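Local coordinates for WbbM protein (Klebsiella pneumoniae, PDB 6U4B) that acts as a bifunctional, trimeric O-antigen polymerase, with two glycosyltransferase modules joined in one chain, at residues A[210-215]-A[258-263]; A[77-82]-A[252-257]; A[406-411]-A[560-565]. All coordinates share one frame; numbering follows the deposited sequence.

Overall arrangement
The three contacts fall into two parts of the chain. Interactions 1 and 2 lie within the DUF4422 range, with centres about 11 Å apart, and share helix 253-272: interaction 2 uses its start and interaction 1 the turns that follow. They touch directly, A258 CB packing 3.6 Å from L82 CD1, and their segments alternate along the sequence, so the first turns of this helix are held in succession by the helix end and turn at 77-82 and by the loop at 210-215. Interaction 3 comes later, in the glycosyltransferase family 8 range, at the magnesium site. Its centre is about 54 Å from that of interaction 1 and about 46 Å from that of interaction 2, consistent with two separate modules.

Interaction 1: A[210-215]-A[258-263]; sequences GYYTNM and AERLFN
The side-chain amide of N263 lies against the backbone of Y211 and pairs with it through both of its polar atoms. N263 OD1 accepts from Y211 N at 2.6 Å, the N-H pointing onto a lone pair in the carbonyl plane. In return N263 ND2 donates to Y211 O at 2.8 Å, approaching from above the plane of the Y211 carbonyl, 48° out of it. The same ND2 also reaches E259 O, one helical turn back, at 2.7 Å; with both acceptors near the amide plane, the rotation of the amide is fixed. The Y211 ring runs nearly parallel to the amide, and its CD1 passes 3.5 Å from N263 OD1.

Farther along the loop, the edge of the Y212 ring meets one face of the R260 guanidinium. Ring atom Y212 CE2 stands over that face, 3.6 Å from R260 NH2, with the two planes almost perpendicular. A bend at chi2 (77°) turns the arginine chain toward the ring, R260 NH1 bonds to H256 O, and a water accepting from R260 NE donates to Y212 OH, which is also bonded to N168. Y212 is the centre of an inverse gamma turn, and its CB packs against E259 OE2 at 3.8 Å.

F262 turns a ring edge to Y211 O and lies near T213 O, which a water links weakly to A258 O. The contact fastens helix 253-272 to the loop joining strands 209-210 and 216-219. Strand 152-159 supplies L154 against both Y211 and F262, F216 and Y226 meet the F262 ring, and L261 packs on helix 220-240.

Interaction 2: A[77-82]-A[252-257]; sequences PFYCEL and RVIGHI
F78, Y79, C80 and L82 meet the first turn of helix 253-272, where R252 occupies the N-cap position. The partner is a short helix ending in a type II' beta turn from Y79 to L82, in which C80 has positive phi. Two hydrogen bonds cross the contact. G255 N, an amide of the helix's first turn, donates to F78 O at 3.2 Å, so the end of one helix supplies an acceptor to the start of the other. R252 NE points at C80 SG, 3.3 Å away and close to the guanidinium plane. The arginine chain bends at chi3 (68°) as it passes the sulfur, and R252 CG also touches it at 3.6 Å. H256 CE1 sits over the centre of one guanidinium face.

At G255, which has no side chain, the backbones pass closely, its CA 3.9 Å from Y79 O. Apolar packing centres on I254, with L82 CD1 4.2 Å from I254 CG2. L82 and Y79 also press on L234 of helix 220-240, and Y79 OH bonds to E238. A neighbouring subunit joins this cluster, F543 of that chain packing on Y79 and I254 and its M547 on F78, so this face of the contact forms part of a subunit interface. Within the I254 cluster, I254 CG2 makes a CH-pi contact, standing 3.5 Å from the Y79 ring centroid, only 6° off the ring normal.

Interaction 3: A[406-411]-A[560-565]; sequences DSDTVV and HYAGEN. With MG (magnesium ion), chain C.
A magnesium ion is gripped from both segments: D406 OD2 and H560 NE2 bind it at 2.1 Å each, and D408 OD1 at 2.5 Å. D406-S407-D408 forms the DXD motif of GT-A glycosyltransferases, placed just past strand 402-405, and H560 supplies the third protein ligand, as in family 8 enzymes. D408 OD2 lies farther off, 2.7 Å from the ion, at most a weak second ligand. The D408 chi1 of 56° swings the carboxylate toward the ion. Both carboxylate planes stand steeply to the imidazole, 78° for D406 and 83° for D408, and both present an oxygen near the ring plane, beside NE2. In relatives such an ion binds the diphosphate of the nucleotide-sugar donor, probably the role here too.

Second-shell residues position the ligands. N526 bonds to H560 ND1, R389 makes a salt bridge with D406 OD1, and the A562 methyl sits over one face of the imidazole. Beside the metal site, T409 and H560 form an antiparallel non-hydrogen-bonded pair, T409 CG2 lying 3.6 Å from H560 CD2. D408 and Y561 each centre an inverse gamma turn, and V410 CG2 packs against the edge of the Y561 ring, whose OH bonds to F575 O. A backbone bond ties the two turns together: Y561 N donates to D408 O at 2.9 Å.

Interaction 1: A[210-215]-A[258-263]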
# COMPACT_ATOMS: atom_id res chain seq x y z
N GLY A 210 -26.79 -45.01 36.17
CA GLY A 210 -25.61 -44.20 36.44
C GLY A 210 -25.91 -42.74 36.20
O GLY A 210 -26.98 -42.36 35.73
N TYR A 211 -24.92 -41.92 36.54
CA TYR A 211 -25.04 -40.47 36.41
C TYR A 211 -24.57 -40.08 35.01
O TYR A 211 -23.37 -39.93 34.76
CB TYR A 211 -24.23 -39.76 37.48
CG TYR A 211 -24.58 -40.18 38.89
CD1 TYR A 211 -23.78 -41.07 39.59
CD2 TYR A 211 -25.72 -39.69 39.52
CE1 TYR A 211 -24.09 -41.46 40.88
CE2 TYR A 211 -26.04 -40.07 40.81
CZ TYR A 211 -25.23 -40.96 41.48
OH TYR A 211 -25.55 -41.34 42.77
N TYR A 212 -25.53 -39.91 34.09
CA TYR A 212 -25.22 -39.50 32.72
C TYR A 212 -25.28 -37.97 32.66
O TYR A 212 -26.26 -37.36 32.23
CB TYR A 212 -26.18 -40.16 31.74
CG TYR A 212 -25.82 -41.61 31.50
CD1 TYR A 212 -26.25 -42.60 32.38
CD2 TYR A 212 -25.03 -41.98 30.43
CE1 TYR A 212 -25.91 -43.93 32.17
CE2 TYR A 212 -24.68 -43.30 30.21
CZ TYR A 212 -25.12 -44.27 31.09
OH TYR A 212 -24.78 -45.58 30.88
N THR A 213 -24.19 -37.36 33.10
CA THR A 213 -24.15 -35.92 33.31
C THR A 213 -22.70 -35.48 33.44
O THR A 213 -21.80 -36.29 33.69
CB THR A 213 -24.93 -35.52 34.57
OG1 THR A 213 -25.02 -34.10 34.66
CG2 THR A 213 -24.23 -36.06 35.81
N ASN A 214 -22.49 -34.18 33.25
CA ASN A 214 -21.26 -33.50 33.65
C ASN A 214 -21.57 -32.38 34.63
O ASN A 214 -20.76 -31.47 34.81
CB ASN A 214 -20.52 -32.96 32.42
CG ASN A 214 -21.45 -32.29 31.44
OD1 ASN A 214 -22.63 -32.62 31.35
ND2 ASN A 214 -20.92 -31.34 30.68
N MET A 215 -22.74 -32.45 35.27
CA MET A 215 -23.21 -31.43 36.18
C MET A 215 -23.07 -31.95 37.61
O MET A 215 -23.70 -32.95 37.97
CB MET A 215 -24.66 -31.07 35.87
CG MET A 215 -25.19 -29.82 36.54
SD MET A 215 -26.67 -29.21 35.70
CE MET A 215 -27.75 -30.63 35.84
N ALA A 258 -16.15 -39.34 29.03
CA ALA A 258 -15.95 -38.80 30.37
C ALA A 258 -17.18 -38.97 31.26
O ALA A 258 -17.04 -39.00 32.49
CB ALA A 258 -15.57 -37.32 30.29
N GLU A 259 -18.38 -39.05 30.67
CA GLU A 259 -19.57 -39.31 31.48
C GLU A 259 -19.51 -40.68 32.12
O GLU A 259 -19.98 -40.87 33.25
CB GLU A 259 -20.82 -39.18 30.62
CG GLU A 259 -21.13 -37.78 30.14
CD GLU A 259 -22.44 -37.73 29.37
OE1 GLU A 259 -22.51 -36.98 28.37
OE2 GLU A 259 -23.39 -38.44 29.75
N ARG A 260 -18.94 -41.66 31.41
CA ARG A 260 -18.79 -43.00 31.97
C ARG A 260 -17.65 -43.06 32.98
O ARG A 260 -17.78 -43.70 34.03
CB ARG A 260 -18.55 -44.02 30.85
CG ARG A 260 -19.79 -44.43 30.07
CD ARG A 260 -20.23 -43.37 29.07
NE ARG A 260 -21.44 -43.76 28.37
CZ ARG A 260 -22.09 -42.98 27.51
NH1 ARG A 260 -21.63 -41.76 27.24
NH2 ARG A 260 -23.19 -43.41 26.92
N LEU A 261 -16.54 -42.39 32.68
CA LEU A 261 -15.41 -42.36 33.61
C LEU A 261 -15.80 -41.70 34.92
O LEU A 261 -15.33 -42.10 35.99
CB LEU A 261 -14.22 -41.64 32.97
CG LEU A 261 -13.62 -42.30 31.73
CD1 LEU A 261 -12.54 -41.42 31.12
CD2 LEU A 261 -13.06 -43.68 32.08
N PHE A 262 -16.66 -40.68 34.85
CA PHE A 262 -17.19 -40.04 36.05
C PHE A 262 -17.82 -41.06 36.99
O PHE A 262 -17.58 -41.06 38.20
CB PHE A 262 -18.19 -38.96 35.64
CG PHE A 262 -18.69 -38.11 36.78
CD1 PHE A 262 -17.80 -37.44 37.61
CD2 PHE A 262 -20.04 -37.93 36.99
CE1 PHE A 262 -18.26 -36.65 38.65
CE2 PHE A 262 -20.51 -37.14 38.02
CZ PHE A 262 -19.61 -36.50 38.85
N ASN A 263 -18.63 -41.97 36.43
CA ASN A 263 -19.27 -43.01 37.24
C ASN A 263 -18.25 -44.01 37.77
O ASN A 263 -18.32 -44.41 38.94
CB ASN A 263 -20.33 -43.73 36.41
CG ASN A 263 -21.56 -42.88 36.19
OD1 ASN A 263 -22.53 -42.94 36.95
ND2 ASN A 263 -21.55 -42.08 35.13
O HOH W 1 -23.26 -45.82 28.86
O HOH W 2 -18.70 -36.12 32.92

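Interaction 2: A[77-82]-A[252-257]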
# COMPACT_ATOMS: atom_id res chain seq x y z
N PRO A 77 -15.14 -28.60 20.63
CA PRO A 77 -15.99 -29.47 19.78
C PRO A 77 -15.92 -30.94 20.16
O PRO A 77 -16.83 -31.69 19.79
CB PRO A 77 -15.42 -29.24 18.37
CG PRO A 77 -14.88 -27.86 18.42
CD PRO A 77 -14.32 -27.70 19.80
N PHE A 78 -14.89 -31.37 20.88
CA PHE A 78 -14.69 -32.77 21.22
C PHE A 78 -14.77 -33.03 22.72
O PHE A 78 -15.29 -34.06 23.13
CB PHE A 78 -13.32 -33.24 20.69
CG PHE A 78 -12.96 -32.67 19.34
CD1 PHE A 78 -13.32 -33.32 18.17
CD2 PHE A 78 -12.28 -31.46 19.25
CE1 PHE A 78 -13.00 -32.79 16.94
CE2 PHE A 78 -11.96 -30.92 18.02
CZ PHE A 78 -12.32 -31.59 16.86
N TYR A 79 -14.27 -32.11 23.54
CA TYR A 79 -14.32 -32.27 24.99
C TYR A 79 -15.59 -31.72 25.61
O TYR A 79 -15.89 -32.06 26.76
CB TYR A 79 -13.11 -31.58 25.63
CG TYR A 79 -11.85 -32.41 25.62
CD1 TYR A 79 -11.19 -32.71 24.43
CD2 TYR A 79 -11.30 -32.89 26.81
CE1 TYR A 79 -10.03 -33.47 24.42
CE2 TYR A 79 -10.14 -33.64 26.81
CZ TYR A 79 -9.51 -33.93 25.61
OH TYR A 79 -8.36 -34.68 25.60
N CYS A 80 -16.34 -30.89 24.89
CA CYS A 80 -17.58 -30.26 25.38
C CYS A 80 -17.23 -29.50 26.66
O CYS A 80 -16.18 -28.84 26.72
CB CYS A 80 -18.67 -31.30 25.52
SG CYS A 80 -19.37 -31.86 23.96
N GLU A 81 -18.07 -29.57 27.70
CA GLU A 81 -17.87 -28.80 28.92
C GLU A 81 -16.62 -29.19 29.70
O GLU A 81 -16.31 -28.53 30.70
CB GLU A 81 -19.08 -28.92 29.84
CG GLU A 81 -20.19 -27.94 29.55
CD GLU A 81 -21.36 -28.57 28.84
OE1 GLU A 81 -21.14 -29.48 28.02
OE2 GLU A 81 -22.51 -28.15 29.11
N LEU A 82 -15.90 -30.24 29.28
CA LEU A 82 -14.63 -30.55 29.92
C LEU A 82 -13.63 -29.40 29.79
O LEU A 82 -12.74 -29.26 30.64
CB LEU A 82 -14.04 -31.83 29.33
CG LEU A 82 -14.72 -33.13 29.75
CD1 LEU A 82 -14.13 -34.31 29.00
CD2 LEU A 82 -14.59 -33.34 31.26
N ARG A 252 -18.01 -35.42 19.70
CA ARG A 252 -18.06 -35.26 21.14
C ARG A 252 -17.69 -36.55 21.89
O ARG A 252 -18.08 -36.69 23.06
CB ARG A 252 -19.45 -34.78 21.56
CG ARG A 252 -19.91 -33.52 20.83
CD ARG A 252 -21.42 -33.39 20.87
NE ARG A 252 -21.92 -33.12 22.21
CZ ARG A 252 -23.09 -33.55 22.66
NH1 ARG A 252 -23.48 -33.27 23.90
NH2 ARG A 252 -23.87 -34.27 21.87
N VAL A 253 -16.95 -37.46 21.25
CA VAL A 253 -16.64 -38.76 21.84
C VAL A 253 -15.94 -38.60 23.19
O VAL A 253 -16.22 -39.35 24.13
CB VAL A 253 -15.79 -39.59 20.86
CG1 VAL A 253 -14.65 -38.75 20.32
CG2 VAL A 253 -15.24 -40.84 21.55
N ILE A 254 -15.05 -37.62 23.30
CA ILE A 254 -14.31 -37.41 24.54
C ILE A 254 -15.26 -37.07 25.68
O ILE A 254 -15.20 -37.65 26.76
CB ILE A 254 -13.24 -36.32 24.36
CG1 ILE A 254 -12.36 -36.63 23.14
CG2 ILE A 254 -12.39 -36.19 25.61
CD1 ILE A 254 -11.46 -37.84 23.34
N GLY A 255 -16.16 -36.11 25.44
CA GLY A 255 -17.12 -35.74 26.46
C GLY A 255 -18.05 -36.88 26.83
O GLY A 255 -18.37 -37.08 28.01
N HIS A 256 -18.50 -37.64 25.83
CA HIS A 256 -19.36 -38.79 26.10
C HIS A 256 -18.65 -39.83 26.94
O HIS A 256 -19.24 -40.41 27.86
CB HIS A 256 -19.85 -39.39 24.78
CG HIS A 256 -20.71 -38.47 23.98
ND1 HIS A 256 -21.60 -37.60 24.55
CD2 HIS A 256 -20.81 -38.29 22.64
CE1 HIS A 256 -22.22 -36.92 23.60
NE2 HIS A 256 -21.76 -37.32 22.43
N ILE A 257 -17.37 -40.09 26.65
CA ILE A 257 -16.62 -41.09 27.40
C ILE A 257 -16.41 -40.63 28.84
O ILE A 257 -16.49 -41.43 29.78
CB ILE A 257 -15.29 -41.40 26.69
CG1 ILE A 257 -15.55 -42.24 25.44
CG2 ILE A 257 -14.32 -42.10 27.62
CD1 ILE A 257 -14.30 -42.58 24.65

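Interaction 3: A[406-411]-A[560-565]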
# COMPACT_ATOMS: atom_id res chain seq x y z
N ASP A 406 -23.11 4.93 11.85
CA ASP A 406 -23.57 4.07 10.76
C ASP A 406 -22.39 3.38 10.08
O ASP A 406 -21.28 3.91 10.02
CB ASP A 406 -24.35 4.89 9.73
CG ASP A 406 -25.84 4.90 10.00
OD1 ASP A 406 -26.27 4.44 11.08
OD2 ASP A 406 -26.59 5.36 9.11
N SER A 407 -22.65 2.19 9.54
CA SER A 407 -21.60 1.42 8.89
C SER A 407 -21.25 1.95 7.50
O SER A 407 -20.14 1.71 7.03
CB SER A 407 -22.00 -0.05 8.79
OG SER A 407 -23.03 -0.24 7.84
N ASP A 408 -22.17 2.66 6.85
CA ASP A 408 -21.90 3.20 5.51
C ASP A 408 -21.28 4.59 5.59
O ASP A 408 -21.71 5.54 4.93
CB ASP A 408 -23.19 3.22 4.69
CG ASP A 408 -24.31 3.98 5.37
OD1 ASP A 408 -24.17 4.30 6.57
OD2 ASP A 408 -25.32 4.27 4.70
N THR A 409 -20.24 4.72 6.42
CA THR A 409 -19.55 5.98 6.62
C THR A 409 -18.04 5.75 6.58
O THR A 409 -17.56 4.62 6.68
CB THR A 409 -19.92 6.63 7.96
OG1 THR A 409 -19.44 5.80 9.03
CG2 THR A 409 -21.43 6.81 8.09
N VAL A 410 -17.30 6.85 6.43
CA VAL A 410 -15.88 6.91 6.74
C VAL A 410 -15.64 8.20 7.50
O VAL A 410 -16.27 9.23 7.21
CB VAL A 410 -14.98 6.83 5.49
CG1 VAL A 410 -15.11 5.49 4.79
CG2 VAL A 410 -15.26 7.98 4.53
N VAL A 411 -14.75 8.16 8.49
CA VAL A 411 -14.42 9.35 9.26
C VAL A 411 -13.18 9.99 8.67
O VAL A 411 -12.32 9.33 8.07
CB VAL A 411 -14.22 9.03 10.76
CG1 VAL A 411 -15.45 8.32 11.31
CG2 VAL A 411 -12.97 8.19 10.97
N HIS A 560 -21.05 10.44 5.11
CA HIS A 560 -22.14 9.48 5.21
C HIS A 560 -22.60 9.11 3.81
O HIS A 560 -23.17 9.95 3.09
CB HIS A 560 -23.30 10.06 6.03
CG HIS A 560 -24.28 9.03 6.50
ND1 HIS A 560 -25.32 9.33 7.35
CD2 HIS A 560 -24.36 7.70 6.25
CE1 HIS A 560 -26.01 8.23 7.60
NE2 HIS A 560 -25.45 7.23 6.95
N TYR A 561 -22.35 7.87 3.41
CA TYR A 561 -22.79 7.40 2.10
C TYR A 561 -24.22 6.89 2.16
O TYR A 561 -24.53 5.80 1.66
CB TYR A 561 -21.85 6.32 1.57
CG TYR A 561 -20.43 6.79 1.47
CD1 TYR A 561 -19.52 6.53 2.48
CD2 TYR A 561 -19.99 7.52 0.37
CE1 TYR A 561 -18.21 6.97 2.40
CE2 TYR A 561 -18.69 7.96 0.27
CZ TYR A 561 -17.81 7.68 1.29
OH TYR A 561 -16.51 8.12 1.21
N ALA A 562 -25.11 7.68 2.76
CA ALA A 562 -26.50 7.28 2.87
C ALA A 562 -27.18 7.36 1.51
O ALA A 562 -27.02 8.32 0.76
CB ALA A 562 -27.23 8.17 3.87
N GLY A 563 -27.94 6.31 1.19
CA GLY A 563 -28.72 6.32 -0.03
C GLY A 563 -28.53 5.09 -0.90
O GLY A 563 -28.19 4.01 -0.42
N GLU A 564 -28.74 5.28 -2.20
CA GLU A 564 -28.77 4.19 -3.18
C GLU A 564 -27.41 3.93 -3.81
O GLU A 564 -27.06 2.77 -4.07
CB GLU A 564 -29.80 4.52 -4.26
CG GLU A 564 -29.82 5.99 -4.66
CD GLU A 564 -30.93 6.32 -5.64
OE1 GLU A 564 -31.37 5.41 -6.37
OE2 GLU A 564 -31.35 7.50 -5.68
N ASN A 565 -26.63 4.97 -4.07
CA ASN A 565 -25.35 4.85 -4.78
C ASN A 565 -24.23 4.78 -3.75
O ASN A 565 -23.76 5.81 -3.25
CB ASN A 565 -25.16 6.02 -5.75
CG ASN A 565 -26.20 6.03 -6.85
OD1 ASN A 565 -26.54 4.98 -7.41
ND2 ASN A 565 -26.72 7.21 -7.16
MG MG C . -26.37 5.39 6.97